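Local structure of Sso-CP2 metallo-carboxypetidase (Sulfolobus solfataricus, 4MMO) at residues Asp95-Arg100 against Ile415-Tyr420; Ile399-Tyr404 against Tyr421-His426; Val225-Phe230 against Glu323-His328; Leu183-Val188 against Leu308-Val313. The protein probably cleaves residues from the C-terminal end of peptides, as a zinc-dependent metallo-carboxypeptidase of the M20 family. One frame throughout, in Å; residues are numbered along the deposited sequence.

Interaction 1 (Asp95-Arg100 against Ile415-Tyr420); sequences DRIYAR and IKIDDY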
# COMPACT_ATOMS: atom_id res chain seq x y z
N ASP A 95 14.59 -29.27 -24.23
CA ASP A 95 15.46 -28.49 -25.11
C ASP A 95 15.44 -27.01 -24.76
O ASP A 95 15.61 -26.15 -25.63
CB ASP A 95 15.06 -28.70 -26.58
CG ASP A 95 15.32 -30.12 -27.05
OD1 ASP A 95 16.49 -30.46 -27.32
OD2 ASP A 95 14.34 -30.90 -27.15
N ARG A 96 15.23 -26.72 -23.48
CA ARG A 96 15.23 -25.35 -22.97
C ARG A 96 16.11 -25.26 -21.74
O ARG A 96 16.31 -26.25 -21.05
CB ARG A 96 13.80 -24.93 -22.61
CG ARG A 96 12.87 -24.81 -23.79
CD ARG A 96 11.48 -24.39 -23.35
NE ARG A 96 10.54 -24.38 -24.47
CZ ARG A 96 9.39 -23.72 -24.49
NH1 ARG A 96 9.02 -22.98 -23.45
NH2 ARG A 96 8.61 -23.78 -25.56
N ILE A 97 16.65 -24.07 -21.49
CA ILE A 97 17.43 -23.81 -20.30
C ILE A 97 16.60 -22.97 -19.35
O ILE A 97 16.09 -21.93 -19.74
CB ILE A 97 18.72 -23.04 -20.62
CG1 ILE A 97 19.53 -23.78 -21.68
CG2 ILE A 97 19.56 -22.85 -19.35
CD1 ILE A 97 20.67 -22.95 -22.24
N TYR A 98 16.47 -23.42 -18.10
CA TYR A 98 15.64 -22.73 -17.12
C TYR A 98 16.49 -22.02 -16.07
O TYR A 98 17.07 -22.65 -15.19
CB TYR A 98 14.69 -23.72 -16.44
CG TYR A 98 13.56 -24.17 -17.34
CD1 TYR A 98 13.72 -25.24 -18.21
CD2 TYR A 98 12.34 -23.51 -17.33
CE1 TYR A 98 12.69 -25.65 -19.04
CE2 TYR A 98 11.31 -23.91 -18.15
CZ TYR A 98 11.49 -24.97 -19.01
OH TYR A 98 10.46 -25.37 -19.83
N ALA A 99 16.54 -20.70 -16.18
CA ALA A 99 17.27 -19.89 -15.21
C ALA A 99 16.85 -18.43 -15.30
O ALA A 99 16.49 -17.94 -16.38
CB ALA A 99 18.76 -20.02 -15.44
N ARG A 100 16.88 -17.73 -14.17
CA ARG A 100 16.77 -16.28 -14.18
C ARG A 100 17.96 -15.74 -14.97
O ARG A 100 19.10 -16.13 -14.73
CB ARG A 100 16.78 -15.73 -12.75
CG ARG A 100 17.07 -14.23 -12.63
CD ARG A 100 16.02 -13.35 -13.31
NE ARG A 100 14.82 -13.16 -12.49
CZ ARG A 100 13.62 -13.67 -12.75
NH1 ARG A 100 13.40 -14.42 -13.82
NH2 ARG A 100 12.62 -13.42 -11.92
N ILE A 415 15.02 -20.04 -22.03
CA ILE A 415 15.18 -19.85 -23.47
C ILE A 415 15.34 -21.20 -24.17
O ILE A 415 15.94 -22.14 -23.63
CB ILE A 415 16.40 -18.95 -23.82
CG1 ILE A 415 17.71 -19.55 -23.29
CG2 ILE A 415 16.20 -17.56 -23.23
CD1 ILE A 415 18.91 -19.13 -24.09
N LYS A 416 14.79 -21.31 -25.38
CA LYS A 416 14.99 -22.50 -26.20
C LYS A 416 16.46 -22.55 -26.60
O LYS A 416 17.03 -21.55 -27.03
CB LYS A 416 14.10 -22.47 -27.44
CG LYS A 416 12.62 -22.59 -27.14
CD LYS A 416 11.79 -22.48 -28.41
CE LYS A 416 10.32 -22.29 -28.10
NZ LYS A 416 9.49 -22.10 -29.33
N ILE A 417 17.07 -23.72 -26.44
CA ILE A 417 18.46 -23.91 -26.81
C ILE A 417 18.67 -23.57 -28.28
O ILE A 417 19.70 -23.01 -28.66
CB ILE A 417 18.94 -25.34 -26.48
CG1 ILE A 417 19.01 -25.52 -24.95
CG2 ILE A 417 20.30 -25.64 -27.12
CD1 ILE A 417 19.49 -26.88 -24.48
N ASP A 418 17.69 -23.90 -29.12
CA ASP A 418 17.78 -23.62 -30.55
C ASP A 418 17.76 -22.11 -30.82
O ASP A 418 18.37 -21.64 -31.77
CB ASP A 418 16.63 -24.30 -31.31
CG ASP A 418 16.76 -25.82 -31.33
OD1 ASP A 418 17.87 -26.34 -31.06
OD2 ASP A 418 15.75 -26.49 -31.63
N ASP A 419 17.05 -21.36 -29.98
CA ASP A 419 17.01 -19.91 -30.12
C ASP A 419 18.34 -19.29 -29.72
O ASP A 419 18.72 -18.23 -30.23
CB ASP A 419 15.87 -19.31 -29.30
CG ASP A 419 14.51 -19.63 -29.87
OD1 ASP A 419 14.44 -20.13 -31.01
OD2 ASP A 419 13.50 -19.39 -29.18
N TYR A 420 19.06 -19.95 -28.81
CA TYR A 420 20.37 -19.48 -28.40
C TYR A 420 21.35 -19.61 -29.56
O TYR A 420 22.16 -18.71 -29.81
CB TYR A 420 20.88 -20.29 -27.20
CG TYR A 420 22.32 -20.00 -26.83
CD1 TYR A 420 22.73 -18.70 -26.54
CD2 TYR A 420 23.26 -21.01 -26.76
CE1 TYR A 420 24.05 -18.43 -26.20
CE2 TYR A 420 24.58 -20.75 -26.41
CZ TYR A 420 24.96 -19.45 -26.13
OH TYR A 420 26.27 -19.19 -25.79
O HOH W 1 15.50 -25.77 -28.49
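The carbonyl oxygen of D95 is gripped by two donors. The amide I417 N meets D95 O at 2.9 Å, 170° at the hydrogen and in the carbonyl plane, while water 1 also donates to it. That water accepts from D418 N, so two successive amides of the first turn of helix 417-433, which no preceding helical carbonyl can serve, are led to one oxygen. I97 and I415 exchange a pair of backbone bonds, I97 N to I415 O at 3.0 Å and I415 N to I97 O at 3.2 Å. This is one of the two junctions of a small antiparallel sheet in which strand 96-98 runs between 91-93 and 414-416; the last passes straight into the C-terminal helix, with K416 as its N-cap residue. R96 and K416, a non-hydrogen-bonded pair, send extended chains side by side in the same direction. R96 NH2 sits 3.4 Å from K416 CE, bringing the like charges at R96 NH2 and K416 NZ to 4.2 Å. An alanine at R96 would strip away the chain that lies along K416 and would probably let the lysine sway more. On the sheet face carrying I97 and I415, I97 crosses I417 of the helix at about a right angle, their CG1 atoms 3.7 Å apart, and helix 3-12 packs onto I97.

Interaction 2 (Ile399-Tyr404 against Tyr421-His426); sequences IGAGGY and YKAIKH
I399 makes the most intimate side-chain contact. Its CG1, anti to the carbonyl carbon (chi1 -53°), comes down over one face of the H426 imidazole, 3.9 Å from the ring centroid and 15° off the normal: a CH-pi contact offset toward the rim. The ring can take this position because H426 CG is anti to its backbone N, chi1 -174°, which swings it out from the helix toward the loop. The other branch, I399 CG2, lies against A423 O. G400 follows, and its amide is served by water 2: G400 N donates to it at 3.0 Å, and the same water lies in the imidazole plane, hydrogen-bonded with H426 ND1 at 2.9 Å. One flat ring is thus used twice, by its face for the isoleucine and by its edge for the water. A glycine at H426 would remove both, and would probably leave I399 poorly packed and the bridging water loosely held. The loop here follows strand 395-396, an outermost strand of the mixed sheet in the catalytic domain, and packs on the C-terminal helix 417-433; no direct hydrogen bond joins the two segments. G400 O rests 3.8 Å from A423 CB. At A401 the backbones come nearest, CA to CA of A423 5.2 Å, an approach that small residues permit, with A423 CB 3.9 Å from A401 CA. T108 OG1 of helix 102-121 is hydrogen-bonded with A401 N, and the side chain of A401 is about 10 Å from that of the zinc ligand D104.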
# COMPACT_ATOMS: atom_id res chain seq x y z
N ILE A 399 18.75 -8.62 -31.90
CA ILE A 399 19.41 -9.88 -31.52
C ILE A 399 18.91 -10.28 -30.14
O ILE A 399 18.97 -9.50 -29.20
CB ILE A 399 20.96 -9.81 -31.52
CG1 ILE A 399 21.48 -9.30 -32.87
CG2 ILE A 399 21.54 -11.19 -31.22
CD1 ILE A 399 22.96 -8.98 -32.88
N GLY A 400 18.42 -11.51 -30.03
CA GLY A 400 17.88 -12.00 -28.78
C GLY A 400 17.85 -13.51 -28.69
O GLY A 400 17.36 -14.19 -29.59
N ALA A 401 18.39 -14.04 -27.59
CA ALA A 401 18.38 -15.47 -27.35
C ALA A 401 17.00 -15.92 -26.88
O ALA A 401 16.66 -17.10 -26.97
CB ALA A 401 19.42 -15.82 -26.32
N GLY A 402 16.21 -14.97 -26.39
CA GLY A 402 14.92 -15.27 -25.81
C GLY A 402 13.75 -15.07 -26.76
O GLY A 402 13.93 -14.84 -27.95
N GLY A 403 12.55 -15.15 -26.20
CA GLY A 403 11.33 -15.00 -26.98
C GLY A 403 10.14 -14.64 -26.10
O GLY A 403 10.31 -14.20 -24.96
N TYR A 404 8.95 -14.83 -26.65
CA TYR A 404 7.71 -14.52 -25.95
C TYR A 404 7.44 -15.54 -24.85
O TYR A 404 6.82 -15.23 -23.83
CB TYR A 404 6.55 -14.53 -26.95
CG TYR A 404 5.24 -13.99 -26.41
CD1 TYR A 404 5.13 -12.66 -26.01
CD2 TYR A 404 4.12 -14.80 -26.32
CE1 TYR A 404 3.94 -12.16 -25.52
CE2 TYR A 404 2.92 -14.30 -25.84
CZ TYR A 404 2.83 -12.99 -25.44
OH TYR A 404 1.64 -12.49 -24.96
N TYR A 421 21.26 -20.72 -30.29
CA TYR A 421 22.13 -20.96 -31.43
C TYR A 421 21.79 -20.04 -32.60
O TYR A 421 22.68 -19.60 -33.32
CB TYR A 421 22.07 -22.43 -31.86
CG TYR A 421 22.75 -23.36 -30.88
CD1 TYR A 421 24.09 -23.20 -30.57
CD2 TYR A 421 22.05 -24.39 -30.27
CE1 TYR A 421 24.72 -24.05 -29.68
CE2 TYR A 421 22.67 -25.24 -29.37
CZ TYR A 421 24.00 -25.06 -29.08
OH TYR A 421 24.62 -25.90 -28.19
N LYS A 422 20.51 -19.75 -32.79
CA LYS A 422 20.12 -18.81 -33.85
C LYS A 422 20.60 -17.41 -33.53
O LYS A 422 20.90 -16.63 -34.43
CB LYS A 422 18.60 -18.79 -34.05
CG LYS A 422 18.03 -19.99 -34.80
CD LYS A 422 16.66 -19.65 -35.36
CE LYS A 422 15.88 -20.90 -35.75
NZ LYS A 422 14.42 -20.62 -35.78
N ALA A 423 20.69 -17.09 -32.24
CA ALA A 423 21.10 -15.76 -31.82
C ALA A 423 22.58 -15.54 -32.13
O ALA A 423 22.96 -14.48 -32.64
CB ALA A 423 20.84 -15.55 -30.33
N ILE A 424 23.40 -16.54 -31.83
CA ILE A 424 24.81 -16.51 -32.21
C ILE A 424 24.91 -16.29 -33.72
O ILE A 424 25.69 -15.47 -34.20
CB ILE A 424 25.52 -17.84 -31.85
CG1 ILE A 424 25.55 -18.03 -30.33
CG2 ILE A 424 26.95 -17.87 -32.40
CD1 ILE A 424 25.96 -19.42 -29.88
N LYS A 425 24.08 -17.03 -34.44
CA LYS A 425 24.06 -17.01 -35.89
C LYS A 425 23.64 -15.64 -36.43
O LYS A 425 24.27 -15.10 -37.34
CB LYS A 425 23.09 -18.10 -36.35
CG LYS A 425 23.09 -18.43 -37.81
CD LYS A 425 22.23 -19.67 -38.00
CE LYS A 425 21.96 -20.00 -39.44
NZ LYS A 425 21.05 -21.18 -39.52
N HIS A 426 22.58 -15.08 -35.84
CA HIS A 426 22.12 -13.74 -36.18
C HIS A 426 23.23 -12.71 -35.99
O HIS A 426 23.40 -11.80 -36.80
CB HIS A 426 20.91 -13.37 -35.32
CG HIS A 426 20.27 -12.07 -35.69
ND1 HIS A 426 19.22 -11.53 -34.98
CD2 HIS A 426 20.52 -11.19 -36.69
CE1 HIS A 426 18.85 -10.39 -35.52
NE2 HIS A 426 19.64 -10.15 -36.57
O HOH W 2 17.83 -12.66 -32.72

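Interaction 3 (Val225-Phe230 against Glu323-His328); sequences VLIEGF and ELLKKH. With SO4 (sulfate ion), chain F.
I227 sets CG1 anti to its carbonyl carbon (chi1 -61°) and CG2 anti to its N, so its two branches straddle different parts of helix 318-331. CG2 of I227 lies 3.6 Å from L324 O, while I227 CD1 runs obliquely to L325 CD1 at 3.7 Å. With CG anti to the backbone N (chi1 175°), H328 turns its ring so that one face lies under I227 CG1, offset to the rim; H328 NE2 is hydrogen-bonded with T217 OG1. L324 reaches the turn, its CD1 3.4 Å from G229 O. The loop closes in a type II beta turn from I227 to F230, F230 N to I227 O, and G229 stands at the third position, where a side chain would jam against the preceding carbonyl and crowd L324 CD1. Water 3 joins E228 N to H328 ND1, 2.7 Å from the latter and in the ring plane; water 4 donates to both E228 O and L324 O. K326 NZ donates to a sulfate, probably from the crystallisation liquor. Such loop-on-helix packing, with F310 of strand 299-312 and L218 of helix 207-218 adjoining, belongs to the helical layer of the two-layer alpha/beta dimerisation domain of M20 peptidases.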
# COMPACT_ATOMS: atom_id res chain seq x y z
N VAL A 225 -2.31 13.04 -18.38
CA VAL A 225 -1.57 13.70 -17.31
C VAL A 225 -1.93 15.18 -17.24
O VAL A 225 -1.92 15.87 -18.25
CB VAL A 225 -0.05 13.54 -17.51
CG1 VAL A 225 0.73 14.22 -16.40
CG2 VAL A 225 0.32 12.06 -17.59
N LEU A 226 -2.25 15.64 -16.04
CA LEU A 226 -2.74 17.00 -15.84
C LEU A 226 -1.65 17.97 -15.38
O LEU A 226 -1.92 19.16 -15.18
CB LEU A 226 -3.89 17.00 -14.82
CG LEU A 226 -5.13 16.18 -15.18
CD1 LEU A 226 -6.18 16.30 -14.08
CD2 LEU A 226 -5.72 16.61 -16.51
N ILE A 227 -0.43 17.47 -15.22
CA ILE A 227 0.70 18.34 -14.88
C ILE A 227 0.89 19.36 -15.99
O ILE A 227 1.06 19.00 -17.16
CB ILE A 227 1.99 17.53 -14.69
CG1 ILE A 227 1.83 16.54 -13.53
CG2 ILE A 227 3.18 18.46 -14.40
CD1 ILE A 227 2.96 15.54 -13.40
N GLU A 228 0.87 20.64 -15.62
CA GLU A 228 1.00 21.72 -16.60
C GLU A 228 2.34 21.64 -17.32
O GLU A 228 3.39 21.58 -16.69
CB GLU A 228 0.85 23.08 -15.90
CG GLU A 228 0.88 24.27 -16.85
CD GLU A 228 0.77 25.60 -16.13
OE1 GLU A 228 0.19 25.63 -15.02
OE2 GLU A 228 1.26 26.61 -16.66
N GLY A 229 2.28 21.63 -18.65
CA GLY A 229 3.47 21.61 -19.48
C GLY A 229 3.98 20.23 -19.85
O GLY A 229 4.94 20.10 -20.60
N PHE A 230 3.33 19.19 -19.32
CA PHE A 230 3.80 17.82 -19.50
C PHE A 230 3.90 17.40 -20.97
O PHE A 230 4.87 16.74 -21.36
CB PHE A 230 2.86 16.86 -18.75
CG PHE A 230 3.32 15.44 -18.75
CD1 PHE A 230 4.27 15.00 -17.83
CD2 PHE A 230 2.79 14.52 -19.64
CE1 PHE A 230 4.68 13.69 -17.82
CE2 PHE A 230 3.20 13.20 -19.63
CZ PHE A 230 4.15 12.79 -18.72
N GLU A 323 10.75 18.87 -12.68
CA GLU A 323 10.54 20.25 -12.27
C GLU A 323 9.08 20.65 -12.45
O GLU A 323 8.51 21.35 -11.61
CB GLU A 323 11.46 21.20 -13.06
CG GLU A 323 11.31 22.67 -12.68
CD GLU A 323 11.53 22.93 -11.20
OE1 GLU A 323 12.40 22.26 -10.59
OE2 GLU A 323 10.83 23.80 -10.64
N LEU A 324 8.48 20.21 -13.56
CA LEU A 324 7.07 20.48 -13.81
C LEU A 324 6.20 19.81 -12.74
O LEU A 324 5.24 20.40 -12.25
CB LEU A 324 6.66 19.97 -15.20
CG LEU A 324 7.29 20.66 -16.41
CD1 LEU A 324 6.75 20.04 -17.69
CD2 LEU A 324 7.02 22.16 -16.39
N LEU A 325 6.55 18.58 -12.39
CA LEU A 325 5.85 17.88 -11.33
C LEU A 325 5.94 18.66 -10.03
O LEU A 325 4.95 18.81 -9.32
CB LEU A 325 6.45 16.48 -11.13
CG LEU A 325 5.93 15.72 -9.91
CD1 LEU A 325 4.43 15.49 -10.03
CD2 LEU A 325 6.67 14.41 -9.73
N LYS A 326 7.13 19.17 -9.73
CA LYS A 326 7.34 19.87 -8.47
C LYS A 326 6.54 21.17 -8.42
O LYS A 326 5.92 21.47 -7.41
CB LYS A 326 8.83 20.11 -8.22
CG LYS A 326 9.53 18.86 -7.70
CD LYS A 326 11.02 18.89 -7.95
CE LYS A 326 11.75 19.79 -6.97
NZ LYS A 326 13.21 19.83 -7.24
N LYS A 327 6.54 21.93 -9.51
CA LYS A 327 5.72 23.13 -9.58
C LYS A 327 4.25 22.78 -9.34
O LYS A 327 3.54 23.48 -8.62
CB LYS A 327 5.88 23.84 -10.92
CG LYS A 327 7.08 24.78 -10.99
CD LYS A 327 7.26 25.36 -12.38
CE LYS A 327 8.38 26.39 -12.41
NZ LYS A 327 9.73 25.78 -12.29
N HIS A 328 3.82 21.67 -9.93
CA HIS A 328 2.45 21.21 -9.77
C HIS A 328 2.12 20.85 -8.32
O HIS A 328 1.08 21.23 -7.80
CB HIS A 328 2.20 20.00 -10.67
CG HIS A 328 0.85 19.38 -10.50
ND1 HIS A 328 -0.24 19.74 -11.26
CD2 HIS A 328 0.41 18.42 -9.65
CE1 HIS A 328 -1.29 19.04 -10.89
NE2 HIS A 328 -0.92 18.23 -9.91
S SO4 F . 12.36 21.91 -4.43
O1 SO4 F . 11.48 20.91 -3.83
O2 SO4 F . 13.52 21.24 -5.01
O3 SO4 F . 11.64 22.64 -5.47
O4 SO4 F . 12.82 22.85 -3.41
O HOH W 3 -0.14 21.71 -13.14
O HOH W 4 3.96 21.97 -13.68

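Interaction 4 (Leu183-Val188 against Leu308-Val313); sequences LYVELV and LDFRLV. With SO4 (sulfate ion), chain D.
The F310 ring has L183 O in its plane at the edge, 3.6 Å from F310 CD1, and V185 CG2 at the edge as well; I227 and F230 also pack on this phenylalanine. The Y184 ring receives L308 O near its plane at an edge, and its CD1 lies 3.7 Å from D309 CB; Y184 and D309 run side by side, with ring and carboxylate planes 47° apart. The ring of H341 meets that of Y184 at a shallow angle. The guanidinium of R311 has a sulfate at its edge, NH1 donating to O4 of the ion at 2.7 Å. The backbones that carry these groups form an antiparallel ladder in the sheet of the dimerisation domain, strands 183-188 and 308-312 running at 157°. L183 with F310 and V185 with L308 are hydrogen-bonded pairs, Y184 with D309 the non-hydrogen-bonded pair between them. L308 N to V185 O is short and straight, 2.7 Å and 175° at the hydrogen. L183, V185, L308 and F310 share the apolar face, where L183 CD2 touches F310 CD1 at 4.0 Å and the helix 318-331 packs on L183. Y184 and D309 share the opposite face, turned to the second subunit. There D309 OD1 is held by N283 ND2, while D309 OD2 is hydrogen-bonded with S198 OG of the second subunit and forms a salt bridge with R311 NE, a weak hydrogen bond at 3.4 Å. R311 NH2 bonds the same S198 OG, and the sulfate, probably from the crystallisation liquor, is also bonded to H197 NE2 of that subunit.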
# COMPACT_ATOMS: atom_id res chain seq x y z
N LEU A 183 11.09 8.33 -15.22
CA LEU A 183 11.28 9.11 -14.01
C LEU A 183 10.57 8.41 -12.85
O LEU A 183 9.34 8.37 -12.82
CB LEU A 183 10.70 10.53 -14.18
CG LEU A 183 10.77 11.43 -12.95
CD1 LEU A 183 12.22 11.76 -12.60
CD2 LEU A 183 9.96 12.70 -13.14
N TYR A 184 11.35 7.84 -11.93
CA TYR A 184 10.79 7.29 -10.70
C TYR A 184 10.69 8.38 -9.65
O TYR A 184 11.62 9.17 -9.48
CB TYR A 184 11.67 6.17 -10.13
CG TYR A 184 11.65 4.87 -10.90
CD1 TYR A 184 10.47 4.17 -11.09
CD2 TYR A 184 12.83 4.33 -11.40
CE1 TYR A 184 10.45 2.97 -11.78
CE2 TYR A 184 12.82 3.13 -12.10
CZ TYR A 184 11.63 2.45 -12.28
OH TYR A 184 11.63 1.26 -12.97
N VAL A 185 9.58 8.42 -8.94
CA VAL A 185 9.38 9.40 -7.88
C VAL A 185 8.69 8.76 -6.68
O VAL A 185 7.79 7.93 -6.84
CB VAL A 185 8.54 10.59 -8.38
CG1 VAL A 185 8.13 11.50 -7.22
CG2 VAL A 185 9.31 11.37 -9.42
N GLU A 186 9.13 9.14 -5.49
CA GLU A 186 8.46 8.74 -4.26
C GLU A 186 8.00 9.97 -3.51
O GLU A 186 8.78 10.89 -3.27
CB GLU A 186 9.38 7.91 -3.38
CG GLU A 186 8.76 7.60 -2.03
CD GLU A 186 9.43 6.44 -1.32
OE1 GLU A 186 10.68 6.35 -1.38
OE2 GLU A 186 8.71 5.62 -0.72
N LEU A 187 6.72 9.99 -3.16
CA LEU A 187 6.15 11.07 -2.36
C LEU A 187 5.93 10.55 -0.95
O LEU A 187 5.44 9.44 -0.77
CB LEU A 187 4.81 11.53 -2.93
CG LEU A 187 4.81 12.02 -4.37
CD1 LEU A 187 3.41 12.45 -4.77
CD2 LEU A 187 5.79 13.17 -4.55
N VAL A 188 6.31 11.35 0.04
CA VAL A 188 6.15 10.96 1.44
C VAL A 188 5.56 12.09 2.26
O VAL A 188 5.98 13.25 2.14
CB VAL A 188 7.50 10.55 2.06
CG1 VAL A 188 7.30 10.07 3.50
CG2 VAL A 188 8.17 9.46 1.23
N LEU A 308 5.68 6.69 -7.89
CA LEU A 308 5.21 6.98 -9.23
C LEU A 308 6.32 6.74 -10.24
O LEU A 308 7.49 7.04 -9.97
CB LEU A 308 4.76 8.44 -9.34
CG LEU A 308 3.80 8.96 -8.27
CD1 LEU A 308 3.69 10.47 -8.36
CD2 LEU A 308 2.43 8.31 -8.41
N ASP A 309 5.95 6.20 -11.40
CA ASP A 309 6.86 6.13 -12.53
C ASP A 309 6.21 6.82 -13.72
O ASP A 309 5.03 6.60 -14.00
CB ASP A 309 7.24 4.68 -12.85
CG ASP A 309 6.11 3.91 -13.51
OD1 ASP A 309 5.14 3.56 -12.81
OD2 ASP A 309 6.20 3.64 -14.73
N PHE A 310 6.97 7.69 -14.37
CA PHE A 310 6.52 8.38 -15.58
C PHE A 310 7.28 7.80 -16.77
O PHE A 310 8.50 7.88 -16.80
CB PHE A 310 6.83 9.88 -15.51
CG PHE A 310 6.08 10.63 -14.44
CD1 PHE A 310 6.55 10.65 -13.13
CD2 PHE A 310 4.94 11.34 -14.74
CE1 PHE A 310 5.87 11.35 -12.15
CE2 PHE A 310 4.26 12.05 -13.77
CZ PHE A 310 4.73 12.05 -12.47
N ARG A 311 6.56 7.23 -17.73
CA ARG A 311 7.19 6.81 -18.98
C ARG A 311 7.12 7.97 -19.95
O ARG A 311 6.06 8.57 -20.13
CB ARG A 311 6.48 5.59 -19.57
CG ARG A 311 6.43 4.40 -18.65
CD ARG A 311 7.78 3.72 -18.52
NE ARG A 311 7.72 2.63 -17.55
CZ ARG A 311 8.59 1.63 -17.48
NH1 ARG A 311 9.61 1.57 -18.33
NH2 ARG A 311 8.44 0.69 -16.56
N LEU A 312 8.25 8.27 -20.58
CA LEU A 312 8.37 9.47 -21.41
C LEU A 312 8.63 9.15 -22.87
O LEU A 312 9.13 8.07 -23.21
CB LEU A 312 9.51 10.34 -20.86
CG LEU A 312 9.38 10.70 -19.38
CD1 LEU A 312 10.64 11.38 -18.88
CD2 LEU A 312 8.16 11.57 -19.16
N VAL A 313 8.28 10.09 -23.74
CA VAL A 313 8.49 9.96 -25.17
C VAL A 313 9.17 11.22 -25.68
O VAL A 313 9.14 12.25 -25.01
CB VAL A 313 7.16 9.74 -25.92
CG1 VAL A 313 6.47 8.48 -25.41
CG2 VAL A 313 6.24 10.94 -25.76
S SO4 D . 11.92 -1.62 -18.17
O1 SO4 D . 11.41 -1.80 -16.81
O2 SO4 D . 13.38 -1.79 -18.18
O3 SO4 D . 11.17 -2.57 -19.00
O4 SO4 D . 11.63 -0.27 -18.64

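Interactions 1 and 2 sit in the catalytic domain and share helix 417-433: its first turn is tied to a small sheet, its following turns pack on a glycine-rich loop. They touch where I415 and D419 meet A401. Interactions 3 and 4 lie in the dimerisation domain on the other side of the chain's centre and meet at F310, against which I227, F230 and L325 pack. Backbone hydrogen bonds carry 1 and 4, whereas 2 and 3 have none between their segments and rely on apolar packing, an isoleucine over a histidine face, and bridging water. Interactions 2 and 4 are buried, 1 and 3 partly exposed; only 4 reaches the second subunit.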